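Local coordinates for 3-oxoacyl-(Acyl-carrier protein) synthase (Burkholderia xenovorans, PDB 4EFI) that probably acts as a 3-oxoacyl-[acyl-carrier-protein] synthase, a thiolase-fold acyltransferase related to KAS III enzymes, at residues F267-A272 with A284-E289; P247-R252 with G326-G331; G296-T301 with I306-T311. All coordinates share one frame; numbering follows the deposited sequence. Where two conformers were deposited one is given.

Contact 1. Residues F267-A272 with A284-E289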
loop_
_atom_site.group_PDB
_atom_site.type_symbol
_atom_site.label_atom_id
_atom_site.label_comp_id
_atom_site.label_asym_id
_atom_site.label_seq_id
_atom_site.Cartn_x
_atom_site.Cartn_y
_atom_site.Cartn_z
ATOM N N PHE A 267 11.214 9.138 -3.901
ATOM C CA PHE A 267 9.990 8.879 -4.644
ATOM C C PHE A 267 9.596 7.441 -4.334
ATOM O O PHE A 267 10.283 6.503 -4.740
ATOM C CB PHE A 267 10.239 9.045 -6.145
ATOM C CG PHE A 267 10.760 10.424 -6.519
ATOM C CD1 PHE A 267 9.905 11.514 -6.626
ATOM C CD2 PHE A 267 12.107 10.626 -6.732
ATOM C CE1 PHE A 267 10.408 12.776 -6.961
ATOM C CE2 PHE A 267 12.592 11.867 -7.055
ATOM C CZ PHE A 267 11.751 12.939 -7.163
ATOM N N LEU A 268 8.499 7.286 -3.600
ATOM C CA LEU A 268 8.062 5.999 -3.066
ATOM C C LEU A 268 6.948 5.451 -3.927
ATOM O O LEU A 268 5.837 5.993 -3.901
ATOM C CB LEU A 268 7.573 6.211 -1.644
ATOM C CG LEU A 268 8.599 6.851 -0.715
ATOM C CD1 LEU A 268 7.935 7.339 0.547
ATOM C CD2 LEU A 268 9.686 5.840 -0.387
ATOM N N PHE A 269 7.239 4.409 -4.693
ATOM C CA PHE A 269 6.261 3.781 -5.561
ATOM C C PHE A 269 5.741 2.507 -4.954
ATOM O O PHE A 269 6.477 1.753 -4.317
ATOM C CB PHE A 269 6.888 3.412 -6.905
ATOM C CG PHE A 269 7.150 4.587 -7.805
ATOM C CD1 PHE A 269 8.276 5.366 -7.628
ATOM C CD2 PHE A 269 6.260 4.929 -8.810
ATOM C CE1 PHE A 269 8.526 6.473 -8.450
ATOM C CE2 PHE A 269 6.505 6.022 -9.632
ATOM C CZ PHE A 269 7.645 6.791 -9.446
ATOM N N HIS A 270 4.482 2.207 -5.228
ATOM C CA HIS A 270 3.971 0.882 -4.980
ATOM C C HIS A 270 4.911 -0.107 -5.622
ATOM O O HIS A 270 5.318 0.070 -6.785
ATOM C CB HIS A 270 2.576 0.740 -5.560
ATOM C CG HIS A 270 2.132 -0.687 -5.704
ATOM N ND1 HIS A 270 2.115 -1.542 -4.671
ATOM C CD2 HIS A 270 1.703 -1.401 -6.815
ATOM C CE1 HIS A 270 1.687 -2.740 -5.093
ATOM N NE2 HIS A 270 1.436 -2.652 -6.405
ATOM N N GLN A 271 5.276 -1.152 -4.884
ATOM C CA GLN A 271 6.306 -2.092 -5.306
ATOM C C GLN A 271 5.710 -3.179 -6.198
ATOM O O GLN A 271 5.588 -4.337 -5.806
ATOM C CB GLN A 271 6.998 -2.682 -4.081
ATOM C CG GLN A 271 7.651 -1.603 -3.200
ATOM C CD GLN A 271 8.964 -1.121 -3.771
ATOM O OE1 GLN A 271 9.966 -1.838 -3.743
ATOM N NE2 GLN A 271 8.970 0.113 -4.284
ATOM N N ALA A 272 5.306 -2.793 -7.400
ATOM C CA ALA A 272 4.547 -3.681 -8.264
ATOM C C ALA A 272 5.382 -4.869 -8.730
ATOM O O ALA A 272 4.940 -6.022 -8.659
ATOM C CB ALA A 272 4.007 -2.907 -9.469
ATOM N N ALA A 284 9.737 8.628 -16.147
ATOM C CA ALA A 284 9.454 9.848 -15.385
ATOM C C ALA A 284 10.712 10.675 -15.132
ATOM O O ALA A 284 10.660 11.705 -14.463
ATOM C CB ALA A 284 8.785 9.503 -14.066
ATOM N N GLY A 285 11.845 10.226 -15.660
ATOM C CA GLY A 285 13.098 10.943 -15.497
ATOM C C GLY A 285 13.505 11.121 -14.048
ATOM O O GLY A 285 14.007 12.172 -13.645
ATOM N N LEU A 286 13.284 10.086 -13.250
ATOM C CA LEU A 286 13.623 10.143 -11.850
ATOM C C LEU A 286 14.931 9.441 -11.611
ATOM O O LEU A 286 15.200 8.395 -12.192
ATOM C CB LEU A 286 12.544 9.477 -10.988
ATOM C CG LEU A 286 11.127 10.029 -11.114
ATOM C CD1 LEU A 286 10.207 9.200 -10.227
ATOM C CD2 LEU A 286 11.050 11.489 -10.741
ATOM N N PRO A 287 15.755 10.010 -10.736
ATOM C CA PRO A 287 17.040 9.403 -10.394
ATOM C C PRO A 287 16.847 8.101 -9.609
ATOM O O PRO A 287 16.234 8.085 -8.541
ATOM C CB PRO A 287 17.732 10.497 -9.558
ATOM C CG PRO A 287 16.591 11.336 -9.023
ATOM C CD PRO A 287 15.510 11.285 -10.033
ATOM N N ALA A 288 17.373 7.002 -10.138
ATOM C CA ALA A 288 17.099 5.674 -9.609
ATOM C C ALA A 288 17.497 5.507 -8.145
ATOM O O ALA A 288 16.824 4.810 -7.380
ATOM C CB ALA A 288 17.767 4.612 -10.469
ATOM N N GLU A 289 18.570 6.162 -7.725
ATOM C CA GLU A 289 18.994 6.031 -6.337
ATOM C C GLU A 289 17.980 6.657 -5.360
ATOM O O GLU A 289 17.956 6.331 -4.175
ATOM C CB GLU A 289 20.396 6.623 -6.143
ATOM C CG GLU A 289 20.468 8.146 -6.065
ATOM C CD GLU A 289 20.381 8.862 -7.396
ATOM O OE1 GLU A 289 20.208 8.232 -8.470
ATOM O OE2 GLU A 289 20.494 10.104 -7.355
#

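Contact 2. Residues P247-R252 with G326-G331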
loop_
_atom_site.group_PDB
_atom_site.type_symbol
_atom_site.label_atom_id
_atom_site.label_comp_id
_atom_site.label_asym_id
_atom_site.label_seq_id
_atom_site.Cartn_x
_atom_site.Cartn_y
_atom_site.Cartn_z
ATOM N N PRO A 247 3.510 7.888 -15.264
ATOM C CA PRO A 247 4.430 9.007 -15.515
ATOM C C PRO A 247 3.715 10.365 -15.563
ATOM O O PRO A 247 4.253 11.359 -15.087
ATOM C CB PRO A 247 5.059 8.643 -16.869
ATOM C CG PRO A 247 5.009 7.142 -16.890
ATOM C CD PRO A 247 3.681 6.810 -16.256
ATOM N N LYS A 248 2.508 10.395 -16.110
ATOM C CA LYS A 248 1.699 11.611 -16.144
ATOM C C LYS A 248 1.301 12.053 -14.733
ATOM O O LYS A 248 1.305 13.231 -14.405
ATOM C CB LYS A 248 0.446 11.366 -16.987
ATOM N N LEU A 249 0.958 11.083 -13.893
ATOM C CA LEU A 249 0.680 11.348 -12.491
ATOM C C LEU A 249 1.889 11.966 -11.785
ATOM O O LEU A 249 1.756 12.938 -11.045
ATOM C CB LEU A 249 0.277 10.048 -11.803
ATOM C CG LEU A 249 0.071 10.106 -10.290
ATOM C CD1 LEU A 249 -1.116 10.987 -9.934
ATOM C CD2 LEU A 249 -0.090 8.702 -9.742
ATOM N N VAL A 250 3.068 11.405 -12.026
ATOM C CA VAL A 250 4.276 11.903 -11.385
ATOM C C VAL A 250 4.530 13.347 -11.826
ATOM O O VAL A 250 4.766 14.226 -10.996
ATOM C CB VAL A 250 5.499 11.016 -11.701
ATOM C CG1 VAL A 250 6.787 11.653 -11.195
ATOM C CG2 VAL A 250 5.319 9.627 -11.088
ATOM N N SER A 251 4.479 13.587 -13.130
ATOM C CA SER A 251 4.740 14.918 -13.661
ATOM C C SER A 251 3.811 15.950 -13.029
ATOM O O SER A 251 4.247 16.989 -12.534
ATOM C CB SER A 251 4.571 14.921 -15.181
ATOM O OG SER A 251 4.786 16.210 -15.719
ATOM N N ARG A 252 2.519 15.653 -13.038
ATOM C CA ARG A 252 1.534 16.626 -12.555
ATOM C C ARG A 252 1.651 16.844 -11.055
ATOM O O ARG A 252 1.495 17.967 -10.560
ATOM C CB ARG A 252 0.113 16.231 -12.956
ATOM C CG ARG A 252 -0.921 17.264 -12.573
ATOM C CD ARG A 252 -0.770 18.591 -13.311
ATOM N NE ARG A 252 -1.757 19.534 -12.778
ATOM C CZ ARG A 252 -1.648 20.847 -12.772
ATOM N NH1 ARG A 252 -0.596 21.441 -13.319
ATOM N NH2 ARG A 252 -2.613 21.577 -12.223
ATOM N N GLY A 326 7.587 12.079 -2.339
ATOM C CA GLY A 326 6.498 11.827 -3.270
ATOM C C GLY A 326 6.117 10.367 -3.175
ATOM O O GLY A 326 6.988 9.514 -3.002
ATOM N N MET A 327 4.823 10.074 -3.248
ATOM C CA MET A 327 4.306 8.708 -3.082
ATOM C C MET A 327 3.359 8.430 -4.232
ATOM O O MET A 327 2.542 9.280 -4.553
ATOM C CB MET A 327 3.555 8.546 -1.761
ATOM C CG MET A 327 4.377 8.928 -0.562
ATOM S SD MET A 327 3.459 8.704 0.953
ATOM C CE MET A 327 4.532 9.493 2.157
ATOM N N PHE A 328 3.487 7.273 -4.872
ATOM C CA PHE A 328 2.706 6.963 -6.073
ATOM C C PHE A 328 2.206 5.543 -6.008
ATOM O O PHE A 328 2.997 4.612 -6.033
ATOM C CB PHE A 328 3.573 7.175 -7.323
ATOM C CG PHE A 328 4.190 8.534 -7.382
ATOM C CD1 PHE A 328 3.438 9.629 -7.786
ATOM C CD2 PHE A 328 5.479 8.740 -6.937
ATOM C CE1 PHE A 328 3.979 10.899 -7.786
ATOM C CE2 PHE A 328 6.030 10.016 -6.933
ATOM C CZ PHE A 328 5.277 11.089 -7.371
ATOM N N GLY A 329 0.887 5.401 -5.922
ATOM C CA GLY A 329 0.246 4.103 -5.879
ATOM C C GLY A 329 -0.628 3.924 -7.102
ATOM O O GLY A 329 -1.230 4.875 -7.590
ATOM N N PHE A 330 -0.662 2.704 -7.618
ATOM C CA PHE A 330 -1.431 2.396 -8.812
ATOM C C PHE A 330 -1.805 0.922 -8.800
ATOM O O PHE A 330 -1.104 0.108 -8.209
ATOM C CB PHE A 330 -0.580 2.702 -10.043
ATOM C CG PHE A 330 0.849 2.275 -9.890
ATOM C CD1 PHE A 330 1.750 3.066 -9.200
ATOM C CD2 PHE A 330 1.282 1.070 -10.411
ATOM C CE1 PHE A 330 3.061 2.669 -9.044
ATOM C CE2 PHE A 330 2.594 0.669 -10.258
ATOM C CZ PHE A 330 3.484 1.470 -9.574
ATOM N N GLY A 331 -2.890 0.572 -9.478
ATOM C CA GLY A 331 -3.309 -0.814 -9.561
ATOM C C GLY A 331 -4.813 -0.968 -9.657
ATOM O O GLY A 331 -5.444 -0.383 -10.529
#

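Contact 3. Residues G296-T301 with I306-T311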
loop_
_atom_site.group_PDB
_atom_site.type_symbol
_atom_site.label_atom_id
_atom_site.label_comp_id
_atom_site.label_asym_id
_atom_site.label_seq_id
_atom_site.Cartn_x
_atom_site.Cartn_y
_atom_site.Cartn_z
ATOM N N GLY A 296 12.710 -7.005 -2.906
ATOM C CA GLY A 296 13.573 -8.152 -2.746
ATOM C C GLY A 296 13.373 -8.962 -1.481
ATOM O O GLY A 296 13.603 -10.180 -1.465
ATOM N N GLU A 297 12.993 -8.287 -0.403
ATOM C CA GLU A 297 12.838 -8.952 0.891
ATOM C C GLU A 297 11.383 -9.232 1.251
ATOM O O GLU A 297 11.124 -10.076 2.082
ATOM C CB GLU A 297 13.445 -8.112 2.029
ATOM C CG GLU A 297 14.929 -7.825 1.902
ATOM C CD GLU A 297 15.774 -9.085 1.807
ATOM O OE1 GLU A 297 15.595 -10.003 2.636
ATOM O OE2 GLU A 297 16.616 -9.159 0.889
ATOM N N TYR A 298 10.441 -8.509 0.641
ATOM C CA TYR A 298 9.045 -8.559 1.056
ATOM C C TYR A 298 8.062 -8.912 -0.052
ATOM O O TYR A 298 6.882 -9.138 0.228
ATOM C CB TYR A 298 8.603 -7.252 1.734
ATOM C CG TYR A 298 9.451 -6.957 2.932
ATOM C CD1 TYR A 298 9.314 -7.695 4.104
ATOM C CD2 TYR A 298 10.459 -5.987 2.874
ATOM C CE1 TYR A 298 10.143 -7.456 5.197
ATOM C CE2 TYR A 298 11.285 -5.754 3.948
ATOM C CZ TYR A 298 11.124 -6.489 5.097
ATOM O OH TYR A 298 11.948 -6.260 6.193
ATOM N N GLY A 299 8.528 -8.992 -1.298
ATOM C CA GLY A 299 7.619 -9.115 -2.422
ATOM C C GLY A 299 6.733 -7.893 -2.541
ATOM O O GLY A 299 6.951 -6.866 -1.894
ATOM N N ASN A 300 5.722 -8.007 -3.391
ATOM C CA ASN A 300 4.695 -6.987 -3.574
ATOM C C ASN A 300 3.667 -7.184 -2.465
ATOM O O ASN A 300 3.033 -8.231 -2.406
ATOM C CB ASN A 300 4.092 -7.209 -4.965
ATOM C CG ASN A 300 2.897 -6.351 -5.279
ATOM O OD1 ASN A 300 2.167 -5.883 -4.401
ATOM N ND2 ASN A 300 2.657 -6.178 -6.579
ATOM N N THR A 301 3.518 -6.193 -1.582
ATOM C CA THR A 301 2.615 -6.300 -0.431
ATOM C C THR A 301 1.372 -5.452 -0.609
ATOM O O THR A 301 0.728 -5.049 0.357
ATOM C CB THR A 301 3.313 -5.932 0.888
ATOM O OG1 THR A 301 3.845 -4.600 0.817
ATOM C CG2 THR A 301 4.427 -6.943 1.198
ATOM N N ILE A 306 3.746 0.935 0.163
ATOM C CA ILE A 306 4.376 2.227 0.419
ATOM C C ILE A 306 4.741 2.447 1.896
ATOM O O ILE A 306 5.867 2.802 2.211
ATOM C CB ILE A 306 3.540 3.392 -0.175
ATOM C CG1 ILE A 306 3.558 3.309 -1.704
ATOM C CG2 ILE A 306 4.085 4.721 0.322
ATOM C CD1 ILE A 306 2.601 4.265 -2.400
ATOM N N PRO A 307 3.799 2.236 2.834
ATOM C CA PRO A 307 4.214 2.411 4.234
ATOM C C PRO A 307 5.313 1.420 4.659
ATOM O O PRO A 307 6.190 1.772 5.449
ATOM C CB PRO A 307 2.910 2.225 5.033
ATOM C CG PRO A 307 1.963 1.541 4.104
ATOM C CD PRO A 307 2.353 2.035 2.716
ATOM N N LEU A 308 5.309 0.211 4.105
ATOM C CA LEU A 308 6.370 -0.757 4.409
ATOM C C LEU A 308 7.704 -0.241 3.867
ATOM O O LEU A 308 8.746 -0.315 4.539
ATOM C CB LEU A 308 6.028 -2.142 3.839
ATOM C CG LEU A 308 7.053 -3.246 4.139
ATOM C CD1 LEU A 308 7.182 -3.527 5.618
ATOM C CD2 LEU A 308 6.654 -4.498 3.361
ATOM N N LEU A 309 7.670 0.373 2.697
ATOM C CA LEU A 309 8.853 0.970 2.102
ATOM C C LEU A 309 9.383 2.093 3.014
ATOM O O LEU A 309 10.599 2.211 3.236
ATOM C CB LEU A 309 8.506 1.494 0.708
ATOM C CG LEU A 309 9.625 1.815 -0.257
ATOM C CD1 LEU A 309 10.394 0.578 -0.614
ATOM C CD2 LEU A 309 8.982 2.431 -1.480
ATOM N N ILE A 310 8.487 2.922 3.549
ATOM C CA ILE A 310 8.898 3.979 4.468
ATOM C C ILE A 310 9.612 3.374 5.664
ATOM O O ILE A 310 10.682 3.828 6.047
ATOM C CB ILE A 310 7.694 4.819 4.943
ATOM C CG1 ILE A 310 7.095 5.568 3.761
ATOM C CG2 ILE A 310 8.086 5.779 6.076
ATOM C CD1 ILE A 310 5.782 6.244 4.038
ATOM N N THR A 311 9.021 2.361 6.294
ATOM C CA THR A 311 9.612 1.858 7.534
ATOM C C THR A 311 10.911 1.100 7.313
ATOM O O THR A 311 11.837 1.224 8.119
ATOM C CB THR A 311 8.626 1.042 8.412
ATOM O OG1 THR A 311 8.259 -0.185 7.765
ATOM C CG2 THR A 311 7.385 1.838 8.716
#

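Contact 1. Residues F267-A272 with A284-E289
L286 reaches across to F267 and F269, two aromatic residues of strand 266-269 whose side chains lie on the same side of the strand: CD2 covers the F267 face, while CD1 reaches the F269 edge and also touches F267. Its CB points toward the strand but stays short of it, and CG serves as the fork. With CG beside the backbone N (chi1 -57°) and CD1 extended away from CA (chi2 178°), CD1 becomes the leading methyl. It ends 3.6 Å from F269 CZ, in the plane of that ring and at its edge. The same methyl also lies 3.9 Å from F267 CG, near the root of the neighbouring side chain. CD2, the other branch, settles over the centre of one face of the F267 ring. This is a CH-pi contact, with L286 CD2 3.9 Å from the centroid of the F267 ring and only 10° off the ring normal. P287 adds a looser touch, its CD 4.2 Å from F267 CE2.

The contact packs the loop after helix 274-283, which ends in a Schellman motif with G285 at positive phi, against the edge strand 266-269 of the sheet. Around the rings, F267 meets Y264, and F269 meets F328 and V250. H270, following the strand, touches C128 and N300, consistent with the Cys-His-Asn site of KAS III-type enzymes. Between the two segments the contact is wholly apolar; it therefore depends on shape, one branched side chain fitted against a ring face and a ring edge.

Contact 2. Residues P247-R252 with G326-G331
F328, on strand 323-331, directs its side chain toward helix 235-257 and meets V250 and L249 there. The main interaction is CH-pi. V250 CG2 stands over the centre of one face of the ring, 3.8 Å from the F328 centroid and 12° off the normal, and the two side chains cross at about a right angle. The valine rotamer (chi1 172°) turns CG2 over the ring centre and puts CG1 4.1 Å from F328 CZ at the far end of the ring.

The remaining touches are van der Waals ones. F328 CE1 approaches the helix backbone itself, 3.7 Å from V250 CA, which shows how closely the ring is laid on the helix. L249 slides past in the opposite direction and brings CD2 to the ring edge, 4.1 Å from F328 CD1.

Polar bonding lies within the helix and between sheet strands. The helix keeps its i to i+4 bonds, S251 N to P247 O for example, while F328 is bonded through its backbone to L268 of strand 266-269 and to H270 just beyond it. R252 forms a salt bridge with E11. Helix 235-257 thus packs on the five-stranded sheet, as in the layered alpha/beta thiolase fold, with hydrocarbon against an aromatic face: a buried interface, apolar between these segments, held by close fit.

Contact 3. Residues G296-T301 with I306-T311
With CG opposite the backbone N (chi1 -178°) and CD2 the branch extended away from CA, L308 reaches straight off helix 305-313 and sends that methyl out between Y298 and T301. Y298 swings its ring to the side of its own backbone N (chi1 -58°), which leaves the base of the ring facing the methyl. T301 turns both OG1 and CG2 to the same leucine branch.

L308 CD2 lies 3.7 Å from Y298 CB and also 3.7 Å from Y298 CG, approaching the ring obliquely. On T301 it comes to 3.8 Å from OG1 and 4.0 Å from CG2, and the two side chains cross at about a right angle. One methyl thus bridges an aromatic root and a threonine fork, a van der Waals contact throughout. S24 and V26 of strand 17-26 and A176 of strand 176-184 also touch L308, so the leucine is buried in the protein core.

Between the two contacting residues of the first segment the chain leaves helix 295-298 at G299, with positive phi, and passes through N300. The N300 side chain packs on H270 and bonds through ND2 to A272 O. This grouping, next to the point where L308 meets the segment, is consistent with the His-Asn pair of the Cys-His-Asn active site characteristic of KAS III-type enzymes within the thiolase fold.

Contacts 1 and 2 share one side of the chain's centre, their own centres about 9 Å apart, and both rest on the mixed five-stranded sheet, in which strands 266-269 and 323-331 are parallel neighbours. Contact 3 lies deeper, its centre about 13 Å from that of contact 1 and 17 Å from that of contact 2. Along the chain, contact 2 closes the longest loop; contacts 1 and 3 follow in series inside it. Helix 305-313 meets the sheet where I306 and I310 pack on M327. The turn after strand 266-269 brings H270 next to N300, so the probable active-site region lies where the end of that strand meets the 296-301 segment.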